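Local structure of AncCDT-1 (Synthetic construct, 5T0W) at residues 110-115 with 199-204; 104-109 with 207-212; 141-146 with 179-184. The protein probably binds amino acids such as arginine as a periplasmic-type solute-binding protein, a reconstructed ancestor of cyclohexadienyl dehydratase. All blocks are in the same frame, centred on the assembly; numbering follows the deposited sequence.

Overall arrangement
All three contacts meet on one mixed sheet, and strand 107-115 ties them together. Its start, 107-109, pairs with strand 207-213 in contact 2, and it runs on into contact 1, where residues 110-115 pair with strand 198-201, the centres about 19 Å apart. Contact 3, centre to centre about 10 Å from contact 1 and about 14 Å from contact 2, sets the start of helix 143-151 beside strand 177-181, another neighbour of strand 107-115. Along the chain the pairings close concentrically: 141-146 with 179-184 innermost, then 110-115 with 199-204, then 104-109 with 207-212. Strands 107-115 and 207-213 are consistent with the hinge strands joining the lobes of such proteins, with arginine near contacts 2 and 3.

Contact 1 (110-115 with 199-204); sequences GQTILV and VVDEPF
I113 and V200 hold the two strands together through a pair of backbone hydrogen bonds. V200 N donates to I113 O at 3.0 Å and almost straight, 170° at the hydrogen, while I113 N reaches V200 O at a longer 3.3 Å; both donors approach nearly along the C=O axis. This is an antiparallel hydrogen-bonded pair, followed by the non-hydrogen-bonded pair L114 and V199. It places strand 198-201 along one side of strand 107-115, whose other neighbour here is strand 177-181, within the mixed sheet of this solute-binding fold.

Apolar contacts fall on both faces. V199 splays its two methyls: CG1 meets T112 CG2 at 3.3 Å, the side chains crossing at about a right angle, and CG2 meets L114 CD1 at 3.4 Å. Helix 182-189 packs on T112 and L114 from that face. On the other face, I113 CB and V200 CB lie 4.2 Å apart, and F126 and L129 touch I113.

E202 CG is anti to its backbone N (chi1 -168°) and the chain runs on extended; OE1 lies 3.8 Å from Q111 CB. An alanine here would probably leave Q111 CB without the carboxylate beside it and open a gap there.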
loop_
_atom_site.group_PDB
_atom_site.type_symbol
_atom_site.label_atom_id
_atom_site.label_comp_id
_atom_site.label_asym_id
_atom_site.label_seq_id
_atom_site.Cartn_x
_atom_site.Cartn_y
_atom_site.Cartn_z
ATOM N N GLY A 110 0.020 3.797 9.745
ATOM C CA GLY A 110 1.113 4.623 10.206
ATOM C C GLY A 110 2.408 4.033 9.702
ATOM O O GLY A 110 2.413 2.983 9.061
ATOM N N GLN A 111 3.501 4.754 9.957
ATOM C CA GLN A 111 4.828 4.350 9.515
ATOM C C GLN A 111 5.408 3.599 10.673
ATOM O O GLN A 111 5.376 4.081 11.784
ATOM C CB GLN A 111 5.693 5.574 9.159
ATOM C CG GLN A 111 5.249 6.307 7.916
ATOM C CD GLN A 111 5.110 5.336 6.780
ATOM O OE1 GLN A 111 6.080 4.675 6.409
ATOM N NE2 GLN A 111 3.914 5.226 6.213
ATOM N N THR A 112 6.002 2.444 10.386
ATOM C CA THR A 112 6.704 1.638 11.389
ATOM C C THR A 112 8.140 1.311 10.958
ATOM O O THR A 112 8.430 1.171 9.782
ATOM C CB THR A 112 5.932 0.362 11.608
ATOM O OG1 THR A 112 4.608 0.721 11.998
ATOM C CG2 THR A 112 6.565 -0.493 12.666
ATOM N N ILE A 113 9.034 1.250 11.939
ATOM C CA ILE A 113 10.438 0.902 11.732
ATOM C C ILE A 113 10.639 -0.549 12.110
ATOM O O ILE A 113 10.198 -0.993 13.151
ATOM C CB ILE A 113 11.375 1.737 12.627
ATOM C CG1 ILE A 113 11.191 3.229 12.383
ATOM C CG2 ILE A 113 12.827 1.342 12.397
ATOM C CD1 ILE A 113 11.694 4.088 13.513
ATOM N N LEU A 114 11.363 -1.262 11.274
ATOM C CA LEU A 114 11.680 -2.654 11.493
ATOM C C LEU A 114 13.184 -2.775 11.625
ATOM O O LEU A 114 13.902 -2.187 10.834
ATOM C CB LEU A 114 11.219 -3.438 10.281
ATOM C CG LEU A 114 10.461 -4.736 10.498
ATOM C CD1 LEU A 114 9.148 -4.434 11.198
ATOM C CD2 LEU A 114 10.181 -5.388 9.151
ATOM N N VAL A 115 13.644 -3.518 12.632
ATOM C CA VAL A 115 15.077 -3.789 12.837
ATOM C C VAL A 115 15.373 -5.252 13.231
ATOM O O VAL A 115 14.460 -6.014 13.547
ATOM C CB VAL A 115 15.690 -2.858 13.904
ATOM C CG1 VAL A 115 15.615 -1.412 13.450
ATOM C CG2 VAL A 115 15.006 -3.031 15.241
ATOM N N VAL A 199 9.731 -5.078 15.498
ATOM C CA VAL A 199 9.084 -3.758 15.278
ATOM C C VAL A 199 9.378 -2.750 16.407
ATOM O O VAL A 199 9.454 -3.158 17.571
ATOM C CB VAL A 199 7.555 -3.921 15.212
ATOM C CG1 VAL A 199 6.853 -2.573 15.248
ATOM C CG2 VAL A 199 7.143 -4.690 13.959
ATOM N N VAL A 200 9.576 -1.476 16.030
ATOM C CA VAL A 200 9.673 -0.281 16.886
ATOM C C VAL A 200 8.683 0.692 16.359
ATOM O O VAL A 200 8.728 0.996 15.175
ATOM C CB VAL A 200 10.999 0.495 16.658
ATOM C CG1 VAL A 200 10.975 1.885 17.288
ATOM C CG2 VAL A 200 12.188 -0.312 17.137
ATOM N N ASP A 201 7.855 1.261 17.229
ATOM C CA ASP A 201 6.715 2.050 16.731
ATOM C C ASP A 201 6.924 3.572 16.633
ATOM O O ASP A 201 7.581 4.199 17.481
ATOM C CB ASP A 201 5.455 1.730 17.514
ATOM C CG ASP A 201 4.236 1.704 16.619
ATOM O OD1 ASP A 201 3.967 0.673 15.976
ATOM O OD2 ASP A 201 3.550 2.736 16.528
ATOM N N GLU A 202 6.338 4.146 15.587
ATOM C CA GLU A 202 6.455 5.561 15.316
ATOM C C GLU A 202 5.178 6.296 15.713
ATOM O O GLU A 202 4.151 6.151 15.046
ATOM C CB GLU A 202 6.730 5.790 13.834
ATOM C CG GLU A 202 7.148 7.211 13.547
ATOM C CD GLU A 202 7.677 7.375 12.148
ATOM O OE1 GLU A 202 7.156 8.254 11.399
ATOM O OE2 GLU A 202 8.611 6.607 11.806
ATOM N N PRO A 203 5.230 7.063 16.824
ATOM C CA PRO A 203 4.190 8.057 17.064
ATOM C C PRO A 203 4.635 9.381 16.410
ATOM O O PRO A 203 5.635 9.994 16.812
ATOM C CB PRO A 203 4.049 8.083 18.610
ATOM C CG PRO A 203 5.141 7.192 19.164
ATOM C CD PRO A 203 6.089 6.896 18.018
ATOM N N PHE A 204 3.929 9.737 15.330
ATOM C CA PHE A 204 4.115 11.006 14.618
ATOM C C PHE A 204 2.975 11.268 13.620
ATOM O O PHE A 204 2.522 12.425 13.528
ATOM C CB PHE A 204 5.518 11.092 13.944
ATOM C CG PHE A 204 6.643 11.291 14.929
ATOM C CD1 PHE A 204 6.813 12.511 15.555
ATOM C CD2 PHE A 204 7.498 10.236 15.272
ATOM C CE1 PHE A 204 7.825 12.693 16.493
ATOM C CE2 PHE A 204 8.508 10.406 16.208
ATOM C CZ PHE A 204 8.675 11.640 16.819
#

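Contact 2 (104-109 with 207-212); sequences DPYMTA and EPLGFA
A109 and E207 exchange two backbone hydrogen bonds, A109 N to E207 O and E207 N to A109 O, each 3.1 Å long. Farther along, L209 N donates to M107 O at 2.9 Å, from a position 44° out of the carbonyl plane, and L209 O in turn accepts from Y106 N at 2.9 Å. P105 CA also points a C-H at L209 O. Between these bonds T108 faces P208 as a non-hydrogen-bonded pair, a position where the proline nitrogen, having no hydrogen, costs no bond to the partner strand.

A water links the hydroxyl of Y106 to the other segment: it lies 2.7 Å from Y106 OH and donates to G210 O at 3.0 Å. Weak hydrogen bonds also join Y106 OH to D49 OD1 and G89 N, and the backbone O of G89 binds the arginine ligand.

The two antiparallel strands are consistent with the paired hinge segments that link the lobes in this family of binding proteins, and the nearest atoms of the L209 side chain and the arginine are about 4 Å apart.

Around this backbone the packing centres on the Y106 ring. Its CG, set between the backbone N and the carbonyl carbon (chi1 76°), lies close to F211 CZ. F211 lies over one face as an offset stack, centroids 3.8 Å apart and planes at 16°. Over the opposite face comes L209 CB, a CH-pi contact 4.3 Å from the Y106 centroid, while G210 C sits at the ring edge. Helix 48-60 touches both rings.

L209 also lies beside M107, pointing the same way, with its CD1 against M107 CB and CG and its CD2 near A109 CB. P208, on the T108 face of the strands, lies side by side with P105, CB to CB.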
loop_
_atom_site.group_PDB
_atom_site.type_symbol
_atom_site.label_atom_id
_atom_site.label_comp_id
_atom_site.label_asym_id
_atom_site.label_seq_id
_atom_site.Cartn_x
_atom_site.Cartn_y
_atom_site.Cartn_z
ATOM N N ASP A 104 -13.122 7.675 -0.896
ATOM C CA ASP A 104 -13.123 7.871 0.541
ATOM C C ASP A 104 -12.171 6.861 1.205
ATOM O O ASP A 104 -11.894 5.824 0.618
ATOM C CB ASP A 104 -14.523 7.695 1.107
ATOM C CG ASP A 104 -15.470 8.748 0.635
ATOM O OD1 ASP A 104 -15.077 9.933 0.671
ATOM O OD2 ASP A 104 -16.626 8.394 0.307
ATOM N N PRO A 105 -11.669 7.173 2.420
ATOM C CA PRO A 105 -10.682 6.294 3.070
ATOM C C PRO A 105 -11.190 4.904 3.229
ATOM O O PRO A 105 -12.312 4.756 3.635
ATOM C CB PRO A 105 -10.482 6.948 4.445
ATOM C CG PRO A 105 -10.756 8.391 4.203
ATOM C CD PRO A 105 -11.893 8.396 3.212
ATOM N N TYR A 106 -10.398 3.894 2.887
ATOM C CA TYR A 106 -10.820 2.512 3.105
ATOM C C TYR A 106 -10.062 1.811 4.242
ATOM O O TYR A 106 -10.285 0.617 4.465
ATOM C CB TYR A 106 -10.789 1.678 1.818
ATOM C CG TYR A 106 -9.421 1.208 1.298
ATOM C CD1 TYR A 106 -8.903 -0.044 1.625
ATOM C CD2 TYR A 106 -8.704 1.973 0.377
ATOM C CE1 TYR A 106 -7.686 -0.483 1.118
ATOM C CE2 TYR A 106 -7.502 1.543 -0.126
ATOM C CZ TYR A 106 -6.994 0.310 0.236
ATOM O OH TYR A 106 -5.798 -0.122 -0.310
ATOM N N MET A 107 -9.212 2.556 4.970
ATOM C CA MET A 107 -8.189 1.971 5.851
ATOM C C MET A 107 -7.314 3.108 6.396
ATOM O O MET A 107 -7.296 4.195 5.807
ATOM C CB MET A 107 -7.316 0.990 5.023
ATOM C CG MET A 107 -6.182 0.300 5.742
ATOM S SD MET A 107 -6.762 -1.017 6.766
ATOM C CE MET A 107 -5.432 -1.073 8.012
ATOM N N THR A 108 -6.581 2.857 7.486
ATOM C CA THR A 108 -5.523 3.754 7.952
ATOM C C THR A 108 -4.231 2.998 8.292
ATOM O O THR A 108 -4.299 1.891 8.823
ATOM C CB THR A 108 -5.893 4.543 9.214
ATOM O OG1 THR A 108 -6.134 3.630 10.289
ATOM C CG2 THR A 108 -7.124 5.406 8.965
ATOM N N ALA A 109 -3.071 3.630 8.018
ATOM C CA ALA A 109 -1.728 3.065 8.262
ATOM C C ALA A 109 -0.769 4.141 8.733
ATOM O O ALA A 109 -0.736 5.239 8.191
ATOM C CB ALA A 109 -1.173 2.450 6.996
ATOM N N GLU A 207 -2.343 7.899 8.451
ATOM C CA GLU A 207 -2.938 8.480 7.240
ATOM C C GLU A 207 -3.913 7.503 6.562
ATOM O O GLU A 207 -3.683 6.295 6.603
ATOM C CB GLU A 207 -1.794 8.832 6.286
ATOM C CG GLU A 207 -0.930 10.005 6.723
ATOM C CD GLU A 207 -1.624 11.367 6.606
ATOM O OE1 GLU A 207 -2.512 11.546 5.743
ATOM O OE2 GLU A 207 -1.262 12.297 7.370
ATOM N N PRO A 208 -4.980 8.034 5.929
ATOM C CA PRO A 208 -5.952 7.210 5.219
ATOM C C PRO A 208 -5.382 6.637 3.932
ATOM O O PRO A 208 -4.608 7.296 3.246
ATOM C CB PRO A 208 -7.057 8.199 4.870
ATOM C CG PRO A 208 -6.322 9.463 4.628
ATOM C CD PRO A 208 -5.178 9.455 5.608
ATOM N N LEU A 209 -5.752 5.400 3.630
ATOM C CA LEU A 209 -5.515 4.816 2.313
ATOM C C LEU A 209 -6.780 5.005 1.506
ATOM O O LEU A 209 -7.891 5.045 2.066
ATOM C CB LEU A 209 -5.213 3.336 2.437
ATOM C CG LEU A 209 -4.196 2.922 3.487
ATOM C CD1 LEU A 209 -3.946 1.424 3.454
ATOM C CD2 LEU A 209 -2.879 3.653 3.274
ATOM N N GLY A 210 -6.625 5.101 0.198
ATOM C CA GLY A 210 -7.764 5.125 -0.727
ATOM C C GLY A 210 -7.469 4.372 -2.009
ATOM O O GLY A 210 -6.330 4.020 -2.287
ATOM N N PHE A 211 -8.506 4.194 -2.821
ATOM C CA PHE A 211 -8.363 3.745 -4.200
ATOM C C PHE A 211 -8.316 4.914 -5.161
ATOM O O PHE A 211 -9.136 5.822 -5.088
ATOM C CB PHE A 211 -9.527 2.863 -4.568
ATOM C CG PHE A 211 -9.778 1.803 -3.574
ATOM C CD1 PHE A 211 -8.763 0.917 -3.232
ATOM C CD2 PHE A 211 -11.006 1.685 -2.962
ATOM C CE1 PHE A 211 -8.995 -0.076 -2.305
ATOM C CE2 PHE A 211 -11.249 0.697 -2.049
ATOM C CZ PHE A 211 -10.244 -0.176 -1.704
ATOM N N ALA A 212 -7.363 4.879 -6.088
ATOM C CA ALA A 212 -7.135 6.009 -7.013
ATOM C C ALA A 212 -7.801 5.782 -8.348
ATOM O O ALA A 212 -7.789 4.675 -8.837
ATOM C CB ALA A 212 -5.649 6.221 -7.225
HETATM O O HOH W 1 -5.261 1.249 -2.518
#

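Contact 3 (141-146 with 179-184); sequences GTTSEQ and VTDSPV. With ARG (arginine), chain E.
The D181 carboxylate has OD1 on the side of T143 and S144 and OD2 at the bound arginine. OD1 lies 4.0 Å from T143 OG1 and somewhat farther from S144 OG, too far to bond either, and is hydrogen-bonded instead by Q111 NE2. OD2 accepts from the amino N of the arginine at 2.5 Å. The ligand's own carboxylate is met by the other segment: T143 N donates to arginine O at 3.0 Å, and T143 CG2 also packs against that oxygen.

The closest touch between the two segments is made by S144. Its CB rests 3.6 Å from V179 O, with V179 CG1 beside it. Its OG, anti to the carbonyl carbon (chi1 -55°), comes 3.3 Å from T180 CA and is hydrogen-bonded to Q111 OE1, so one glutamine amide secures both S144 and D181.

T142 is the N-cap of helix 143-151: its OG1 accepts a weak bond from E145 N, while its CG2 packs on arginine CB at 3.7 Å. The positive end of the helix would probably favour the ligand carboxylate beside it, as D181 would its amino group. With G89, T91 and R96 also binding the arginine, the arrangement is typical of the amino acid site of solute-binding proteins.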
loop_
_atom_site.group_PDB
_atom_site.type_symbol
_atom_site.label_atom_id
_atom_site.label_comp_id
_atom_site.label_asym_id
_atom_site.label_seq_id
_atom_site.Cartn_x
_atom_site.Cartn_y
_atom_site.Cartn_z
ATOM N N GLY A 141 9.399 5.269 -4.134
ATOM C CA GLY A 141 8.132 5.933 -4.437
ATOM C C GLY A 141 6.989 5.763 -3.421
ATOM O O GLY A 141 5.839 5.919 -3.790
ATOM N N THR A 142 7.307 5.482 -2.152
ATOM C CA THR A 142 6.322 5.294 -1.132
ATOM C C THR A 142 6.360 6.410 -0.104
ATOM O O THR A 142 7.304 7.169 -0.035
ATOM C CB THR A 142 6.515 3.975 -0.389
ATOM O OG1 THR A 142 7.841 3.912 0.128
ATOM C CG2 THR A 142 6.257 2.770 -1.274
ATOM N N THR A 143 5.328 6.473 0.740
ATOM C CA THR A 143 5.283 7.466 1.814
ATOM C C THR A 143 6.382 7.191 2.857
ATOM O O THR A 143 6.817 8.112 3.546
ATOM C CB THR A 143 3.901 7.544 2.518
ATOM O OG1 THR A 143 3.560 6.275 3.086
ATOM C CG2 THR A 143 2.828 7.938 1.548
ATOM N N SER A 144 6.846 5.953 2.940
ATOM C CA SER A 144 7.934 5.638 3.817
ATOM C C SER A 144 9.228 6.292 3.304
ATOM O O SER A 144 10.045 6.757 4.098
ATOM C CB SER A 144 8.071 4.116 3.959
ATOM O OG SER A 144 6.863 3.516 4.392
ATOM N N GLU A 145 9.439 6.291 1.985
ATOM C CA GLU A 145 10.599 6.985 1.408
ATOM C C GLU A 145 10.544 8.446 1.800
ATOM O O GLU A 145 11.538 9.001 2.242
ATOM C CB GLU A 145 10.633 6.908 -0.125
ATOM C CG GLU A 145 11.885 7.529 -0.746
ATOM C CD GLU A 145 11.823 7.642 -2.243
ATOM O OE1 GLU A 145 10.764 7.327 -2.838
ATOM O OE2 GLU A 145 12.851 8.072 -2.841
ATOM N N GLN A 146 9.376 9.047 1.602
ATOM C CA GLN A 146 9.196 10.438 1.870
ATOM C C GLN A 146 9.461 10.691 3.357
ATOM O O GLN A 146 10.097 11.679 3.710
ATOM C CB GLN A 146 7.773 10.953 1.507
ATOM C CG GLN A 146 7.767 12.398 0.942
ATOM C CD GLN A 146 6.573 13.291 1.368
ATOM O OE1 GLN A 146 5.437 13.141 0.882
ATOM N NE2 GLN A 146 6.849 14.260 2.241
ATOM N N VAL A 179 11.666 1.100 6.899
ATOM C CA VAL A 179 10.439 1.736 7.267
ATOM C C VAL A 179 9.404 1.264 6.273
ATOM O O VAL A 179 9.687 1.127 5.091
ATOM C CB VAL A 179 10.553 3.272 7.248
ATOM C CG1 VAL A 179 9.292 3.892 7.838
ATOM C CG2 VAL A 179 11.781 3.767 8.012
ATOM N N THR A 180 8.196 1.029 6.753
ATOM C CA THR A 180 7.111 0.580 5.917
ATOM C C THR A 180 5.781 0.859 6.636
ATOM O O THR A 180 5.776 1.254 7.812
ATOM C CB THR A 180 7.298 -0.904 5.586
ATOM O OG1 THR A 180 6.451 -1.263 4.503
ATOM C CG2 THR A 180 6.939 -1.797 6.766
ATOM N N ASP A 181 4.649 0.643 5.969
ATOM C CA ASP A 181 3.346 0.816 6.601
ATOM C C ASP A 181 3.209 -0.115 7.787
ATOM O O ASP A 181 3.613 -1.284 7.707
ATOM C CB ASP A 181 2.207 0.572 5.601
ATOM C CG ASP A 181 2.052 1.704 4.566
ATOM O OD1 ASP A 181 2.701 2.748 4.690
ATOM O OD2 ASP A 181 1.206 1.574 3.666
ATOM N N SER A 182 2.568 0.360 8.862
ATOM C CA SER A 182 2.424 -0.467 10.078
ATOM C C SER A 182 1.925 -1.879 9.806
ATOM O O SER A 182 2.488 -2.838 10.338
ATOM C CB SER A 182 1.467 0.118 11.123
ATOM O OG SER A 182 1.332 1.521 11.107
ATOM N N PRO A 183 0.860 -2.034 9.022
ATOM C CA PRO A 183 0.330 -3.396 8.850
ATOM C C PRO A 183 1.270 -4.309 8.077
ATOM O O PRO A 183 1.242 -5.518 8.248
ATOM C CB PRO A 183 -0.985 -3.181 8.091
ATOM C CG PRO A 183 -1.279 -1.723 8.203
ATOM C CD PRO A 183 0.062 -1.046 8.296
ATOM N N VAL A 184 2.111 -3.720 7.232
ATOM C CA VAL A 184 3.110 -4.517 6.503
ATOM C C VAL A 184 4.235 -4.927 7.443
ATOM O O VAL A 184 4.669 -6.069 7.435
ATOM C CB VAL A 184 3.684 -3.757 5.304
ATOM C CG1 VAL A 184 4.780 -4.548 4.635
ATOM C CG2 VAL A 184 2.574 -3.443 4.322
HETATM N N ARG E . 1.061 3.189 1.719
HETATM C CA ARG E . 2.339 3.544 1.088
HETATM C C ARG E . 2.045 4.455 -0.044
HETATM O O ARG E . 2.978 5.102 -0.519
HETATM C CB ARG E . 3.032 2.324 0.560
HETATM C CG ARG E . 2.254 1.690 -0.557
HETATM C CD ARG E . 3.062 0.602 -1.260
HETATM N NE ARG E . 2.159 -0.365 -1.863
HETATM C CZ ARG E . 2.553 -1.360 -2.641
HETATM N NH1 ARG E . 1.657 -2.225 -3.134
HETATM N NH2 ARG E . 3.842 -1.501 -2.917
HETATM O OXT ARG E . 0.885 4.529 -0.496
#